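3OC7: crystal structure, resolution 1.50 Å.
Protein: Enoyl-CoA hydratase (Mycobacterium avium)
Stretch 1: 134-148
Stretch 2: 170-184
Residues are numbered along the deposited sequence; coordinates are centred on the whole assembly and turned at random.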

# COMPACT_ATOMS: atom_id res chain seq x y z
N VAL A 134 4.99 -10.45 -15.40
CA VAL A 134 4.23 -10.06 -16.61
C VAL A 134 3.26 -11.18 -17.03
O VAL A 134 3.66 -12.35 -17.04
CB VAL A 134 5.20 -9.70 -17.81
CG1 VAL A 134 4.47 -9.07 -19.02
CG2 VAL A 134 6.35 -8.81 -17.33
N ALA A 135 2.01 -10.83 -17.35
CA ALA A 135 1.02 -11.84 -17.80
C ALA A 135 0.30 -11.49 -19.11
O ALA A 135 -0.12 -10.33 -19.32
CB ALA A 135 -0.02 -12.12 -16.71
N GLY A 136 0.16 -12.50 -19.97
CA GLY A 136 -0.47 -12.36 -21.30
C GLY A 136 -1.96 -12.72 -21.34
O GLY A 136 -2.56 -13.04 -20.28
N PRO A 137 -2.57 -12.70 -22.56
CA PRO A 137 -4.05 -12.76 -22.72
C PRO A 137 -4.75 -14.10 -22.41
O PRO A 137 -5.98 -14.12 -22.32
CB PRO A 137 -4.27 -12.33 -24.19
CG PRO A 137 -3.00 -12.73 -24.88
CD PRO A 137 -1.88 -12.55 -23.85
N ARG A 138 -4.00 -15.20 -22.26
CA ARG A 138 -4.58 -16.48 -21.84
C ARG A 138 -4.68 -16.65 -20.32
O ARG A 138 -5.22 -17.65 -19.84
CB ARG A 138 -3.77 -17.66 -22.40
CG ARG A 138 -3.60 -17.67 -23.91
CD ARG A 138 -3.09 -19.01 -24.39
NE ARG A 138 -1.94 -19.49 -23.64
CZ ARG A 138 -1.32 -20.65 -23.86
NH1 ARG A 138 -1.71 -21.46 -24.84
NH2 ARG A 138 -0.29 -21.00 -23.08
N SER A 139 -4.16 -15.68 -19.56
CA SER A 139 -4.00 -15.84 -18.10
C SER A 139 -5.33 -15.77 -17.32
O SER A 139 -6.24 -15.01 -17.70
CB SER A 139 -3.01 -14.79 -17.56
OG SER A 139 -1.75 -14.85 -18.24
N SER A 140 -5.44 -16.55 -16.25
CA SER A 140 -6.55 -16.41 -15.27
C SER A 140 -6.06 -16.67 -13.84
O SER A 140 -5.07 -17.41 -13.65
CB SER A 140 -7.76 -17.32 -15.60
OG SER A 140 -7.62 -18.62 -15.06
N PHE A 141 -6.77 -16.10 -12.84
CA PHE A 141 -6.40 -16.17 -11.41
C PHE A 141 -7.67 -16.38 -10.54
O PHE A 141 -8.69 -15.70 -10.76
CB PHE A 141 -5.72 -14.84 -10.98
CG PHE A 141 -4.56 -14.39 -11.88
CD1 PHE A 141 -4.80 -13.66 -13.06
CD2 PHE A 141 -3.24 -14.70 -11.55
CE1 PHE A 141 -3.73 -13.26 -13.89
CE2 PHE A 141 -2.17 -14.29 -12.36
CZ PHE A 141 -2.40 -13.59 -13.52
N ALA A 142 -7.64 -17.31 -9.56
CA ALA A 142 -8.75 -17.51 -8.59
C ALA A 142 -8.27 -18.13 -7.26
O ALA A 142 -7.52 -19.12 -7.28
CB ALA A 142 -9.88 -18.37 -9.21
N LEU A 143 -8.69 -17.54 -6.14
CA LEU A 143 -8.36 -18.04 -4.78
C LEU A 143 -9.60 -18.73 -4.19
O LEU A 143 -10.38 -18.10 -3.45
CB LEU A 143 -7.89 -16.89 -3.86
CG LEU A 143 -6.57 -16.18 -4.22
CD1 LEU A 143 -6.60 -14.68 -3.89
CD2 LEU A 143 -5.35 -16.85 -3.58
N THR A 144 -9.80 -20.00 -4.52
CA THR A 144 -11.01 -20.75 -4.11
C THR A 144 -10.86 -21.60 -2.84
O THR A 144 -11.71 -22.46 -2.57
CB THR A 144 -11.54 -21.63 -5.26
OG1 THR A 144 -10.48 -22.49 -5.71
CG2 THR A 144 -12.07 -20.75 -6.41
N GLU A 145 -9.80 -21.34 -2.05
CA GLU A 145 -9.50 -22.08 -0.81
C GLU A 145 -10.69 -22.24 0.16
O GLU A 145 -10.96 -23.36 0.62
CB GLU A 145 -8.27 -21.50 -0.07
CG GLU A 145 -6.87 -21.83 -0.66
CD GLU A 145 -6.48 -21.06 -1.93
OE1 GLU A 145 -7.23 -20.20 -2.44
OE2 GLU A 145 -5.36 -21.34 -2.42
N ALA A 146 -11.41 -21.15 0.44
CA ALA A 146 -12.53 -21.20 1.39
C ALA A 146 -13.66 -22.13 0.93
O ALA A 146 -14.34 -22.74 1.76
CB ALA A 146 -13.07 -19.81 1.69
N ARG A 147 -13.84 -22.23 -0.40
CA ARG A 147 -14.87 -23.10 -1.01
C ARG A 147 -14.61 -24.59 -0.78
O ARG A 147 -15.53 -25.41 -0.93
CB ARG A 147 -15.01 -22.81 -2.51
CG ARG A 147 -15.41 -21.38 -2.83
CD ARG A 147 -15.82 -21.18 -4.28
NE ARG A 147 -16.15 -19.78 -4.57
CZ ARG A 147 -16.53 -19.33 -5.76
NH1 ARG A 147 -16.66 -20.17 -6.79
NH2 ARG A 147 -16.80 -18.04 -5.94
N ILE A 148 -13.36 -24.95 -0.47
CA ILE A 148 -13.02 -26.35 -0.14
C ILE A 148 -12.64 -26.55 1.35
O ILE A 148 -12.09 -27.58 1.73
CB ILE A 148 -11.98 -27.00 -1.14
CG1 ILE A 148 -10.60 -26.33 -1.04
CG2 ILE A 148 -12.52 -26.98 -2.59
CD1 ILE A 148 -9.48 -27.05 -1.84
N ARG A 170 -11.16 -8.80 -0.42
CA ARG A 170 -12.20 -9.20 -1.39
C ARG A 170 -11.95 -10.61 -1.94
O ARG A 170 -12.79 -11.52 -1.77
CB ARG A 170 -12.32 -8.18 -2.55
CG ARG A 170 -13.34 -8.59 -3.64
CD ARG A 170 -13.30 -7.68 -4.87
NE ARG A 170 -14.31 -8.06 -5.87
CZ ARG A 170 -14.69 -7.26 -6.87
NH1 ARG A 170 -14.16 -6.05 -7.00
NH2 ARG A 170 -15.61 -7.68 -7.74
N TYR A 171 -10.80 -10.82 -2.58
CA TYR A 171 -10.55 -12.04 -3.36
C TYR A 171 -10.32 -13.31 -2.47
O TYR A 171 -10.70 -14.41 -2.88
CB TYR A 171 -9.48 -11.81 -4.47
CG TYR A 171 -9.99 -10.90 -5.59
CD1 TYR A 171 -11.04 -11.31 -6.42
CD2 TYR A 171 -9.46 -9.62 -5.80
CE1 TYR A 171 -11.55 -10.47 -7.43
CE2 TYR A 171 -9.97 -8.76 -6.83
CZ TYR A 171 -11.01 -9.21 -7.63
OH TYR A 171 -11.51 -8.39 -8.63
N TYR A 172 -9.74 -13.14 -1.28
CA TYR A 172 -9.66 -14.22 -0.24
C TYR A 172 -11.06 -14.74 0.19
O TYR A 172 -11.23 -15.94 0.50
CB TYR A 172 -8.90 -13.71 1.02
CG TYR A 172 -7.35 -13.81 1.04
CD1 TYR A 172 -6.58 -13.55 -0.10
CD2 TYR A 172 -6.65 -14.07 2.24
CE1 TYR A 172 -5.17 -13.60 -0.07
CE2 TYR A 172 -5.23 -14.14 2.27
CZ TYR A 172 -4.50 -13.89 1.12
OH TYR A 172 -3.10 -13.95 1.17
N LEU A 173 -12.06 -13.84 0.23
CA LEU A 173 -13.40 -14.19 0.77
C LEU A 173 -14.47 -14.53 -0.28
O LEU A 173 -15.37 -15.34 -0.00
CB LEU A 173 -13.88 -13.08 1.74
CG LEU A 173 -12.97 -12.79 2.94
CD1 LEU A 173 -13.43 -11.55 3.71
CD2 LEU A 173 -12.84 -14.01 3.87
N THR A 174 -14.38 -13.94 -1.48
CA THR A 174 -15.36 -14.22 -2.57
C THR A 174 -15.01 -15.40 -3.49
O THR A 174 -15.91 -15.99 -4.10
CB THR A 174 -15.59 -12.98 -3.50
OG1 THR A 174 -14.40 -12.75 -4.29
CG2 THR A 174 -15.98 -11.72 -2.71
N GLY A 175 -13.72 -15.71 -3.62
CA GLY A 175 -13.28 -16.76 -4.58
C GLY A 175 -13.47 -16.44 -6.07
O GLY A 175 -13.38 -17.34 -6.91
N GLU A 176 -13.73 -15.17 -6.41
CA GLU A 176 -13.97 -14.76 -7.81
C GLU A 176 -12.75 -14.98 -8.74
O GLU A 176 -11.59 -14.76 -8.32
CB GLU A 176 -14.35 -13.27 -7.89
CG GLU A 176 -15.72 -12.86 -7.32
CD GLU A 176 -15.82 -11.36 -7.03
OE1 GLU A 176 -15.17 -10.87 -6.07
OE2 GLU A 176 -16.55 -10.65 -7.77
N LYS A 177 -13.02 -15.39 -9.98
CA LYS A 177 -12.00 -15.47 -11.03
C LYS A 177 -11.77 -14.10 -11.67
O LYS A 177 -12.73 -13.35 -11.92
CB LYS A 177 -12.44 -16.47 -12.11
CG LYS A 177 -11.33 -16.84 -13.11
CD LYS A 177 -11.86 -17.72 -14.26
CE LYS A 177 -12.27 -19.09 -13.80
NZ LYS A 177 -12.90 -19.84 -14.92
N PHE A 178 -10.51 -13.77 -11.97
CA PHE A 178 -10.14 -12.50 -12.62
C PHE A 178 -9.00 -12.61 -13.66
O PHE A 178 -8.32 -13.64 -13.71
CB PHE A 178 -9.88 -11.38 -11.57
CG PHE A 178 -8.78 -11.70 -10.55
CD1 PHE A 178 -9.06 -12.45 -9.39
CD2 PHE A 178 -7.47 -11.22 -10.73
CE1 PHE A 178 -8.08 -12.72 -8.45
CE2 PHE A 178 -6.47 -11.50 -9.78
CZ PHE A 178 -6.78 -12.24 -8.65
N ASP A 179 -8.81 -11.55 -14.46
CA ASP A 179 -7.85 -11.55 -15.60
C ASP A 179 -6.53 -10.76 -15.33
O ASP A 179 -6.33 -10.23 -14.22
CB ASP A 179 -8.53 -11.09 -16.91
CG ASP A 179 -9.05 -9.63 -16.85
OD1 ASP A 179 -8.61 -8.84 -15.99
OD2 ASP A 179 -9.90 -9.25 -17.70
N ALA A 180 -5.66 -10.68 -16.35
CA ALA A 180 -4.37 -9.97 -16.24
C ALA A 180 -4.47 -8.47 -15.92
O ALA A 180 -3.69 -7.95 -15.11
CB ALA A 180 -3.51 -10.19 -17.50
N ARG A 181 -5.42 -7.78 -16.57
CA ARG A 181 -5.66 -6.35 -16.31
C ARG A 181 -6.02 -6.09 -14.83
O ARG A 181 -5.47 -5.16 -14.19
CB ARG A 181 -6.74 -5.83 -17.28
N ARG A 182 -6.93 -6.90 -14.28
CA ARG A 182 -7.28 -6.79 -12.85
C ARG A 182 -6.08 -7.14 -11.94
O ARG A 182 -5.82 -6.41 -10.95
CB ARG A 182 -8.52 -7.65 -12.51
CG ARG A 182 -9.07 -7.56 -11.05
CD ARG A 182 -9.43 -6.15 -10.53
NE ARG A 182 -10.35 -5.42 -11.41
CZ ARG A 182 -11.68 -5.54 -11.40
NH1 ARG A 182 -12.30 -6.38 -10.58
NH2 ARG A 182 -12.39 -4.81 -12.25
N ALA A 183 -5.30 -8.16 -12.31
CA ALA A 183 -4.10 -8.52 -11.55
C ALA A 183 -3.06 -7.35 -11.47
O ALA A 183 -2.43 -7.13 -10.41
CB ALA A 183 -3.47 -9.83 -12.10
N GLU A 184 -2.91 -6.58 -12.56
CA GLU A 184 -2.05 -5.40 -12.55
C GLU A 184 -2.60 -4.31 -11.61
O GLU A 184 -1.86 -3.75 -10.80
CB GLU A 184 -1.85 -4.84 -13.98
CG GLU A 184 -0.93 -3.59 -14.07
CD GLU A 184 -0.92 -2.91 -15.44
OE1 GLU A 184 -0.88 -3.58 -16.49
OE2 GLU A 184 -0.95 -1.65 -15.46
O HOH W 1 -5.96 -12.36 -18.78
O HOH W 2 -10.24 -15.09 -5.83
O HOH W 3 -10.50 -18.24 -0.46

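What fixes the register of the two stretches? Phe141 and Phe178 form a single antiparallel bridge, closed by two hydrogen bonds: Phe141 N gives to Phe178 O at 3.0 Å, and Phe178 N gives to Phe141 O at 2.9 Å. The same carbonyl also meets an alpha carbon, with Lys177 CA 3.3 Å from Phe141 O in a CA-H...O contact. Beyond the bridge, water takes over from direct pairing. One water accepts from Leu143 N and donates to both Tyr171 O and Glu176 O; another accepts from Ala180 N and donates to Ser139 O, so that main-chain groups too far apart to pair are still joined.

How do the two phenylalanine side chains share the space around this bridge? Phe141 has chi1 at m and its CA-to-CB bond points toward the other stretch, which brings the ring to the start of the helix at 180-184. There Ala183 CB sits over one face, 4.2 Å from the ring centroid, while Phe178 O and Ala180 N lie near the ring plane at its edge. Phe178 leaves its backbone sideways, but with chi1 at p its end comes nearer. Its ring lies beneath Phe141 CB, which is 3.8 Å from the ring centroid and only 20° off the normal, a CH-pi contact. The two ring planes are inclined by just 18°, yet the centroids are 5.7 Å apart and the rings barely overlap; the pair is packed chiefly through CB against ring rather than ring against ring.

Why is Gly175 suited to the place where Arg147 crosses? Gly175 is the first residue to leave helical geometry, and its phi of 67° by itself favours glycine. An ideal CB here would point toward the other stretch and come within 2.7 Å of Arg147 NE, a clash. The open space admits the extended Arg147 side chain, m at chi1 and t at chi2 and chi3, whose NH2 gives a 2.9 Å hydrogen bond to Thr174 O near the guanidinium plane. Gly175 O lies over one face of that group. Arg147 NE is buried by the contact with no partner in the model. Nearby, Gly175 CA makes a CA-H...O contact of 3.4 Å with Leu143 O.

What do the side chains around the edges of the bridge do? Leu143, with chi1 at m and chi2 between wells at 145°, places CD1 4.1 Å from Tyr171 CB and 4.0 Å from Tyr172 CD1, bridging neighbouring helix residues. The side chains of Thr174 and Glu176 point away from the other stretch, and their polar groups bond within their own: Thr174 OG1 gives to Glu176 OE1 at 2.7 Å, and that carboxylate also forms a salt bridge with Arg170, whose NE is 2.9 Å from Glu176 OE1. Asp179 likewise turns away; with chi1 at p, its OD1 accepts from Arg182 N at 3.1 Å and caps the helix. Just beyond, Ala180 points its CB toward the other stretch, where it lies 4.1 Å from Ala135 CB.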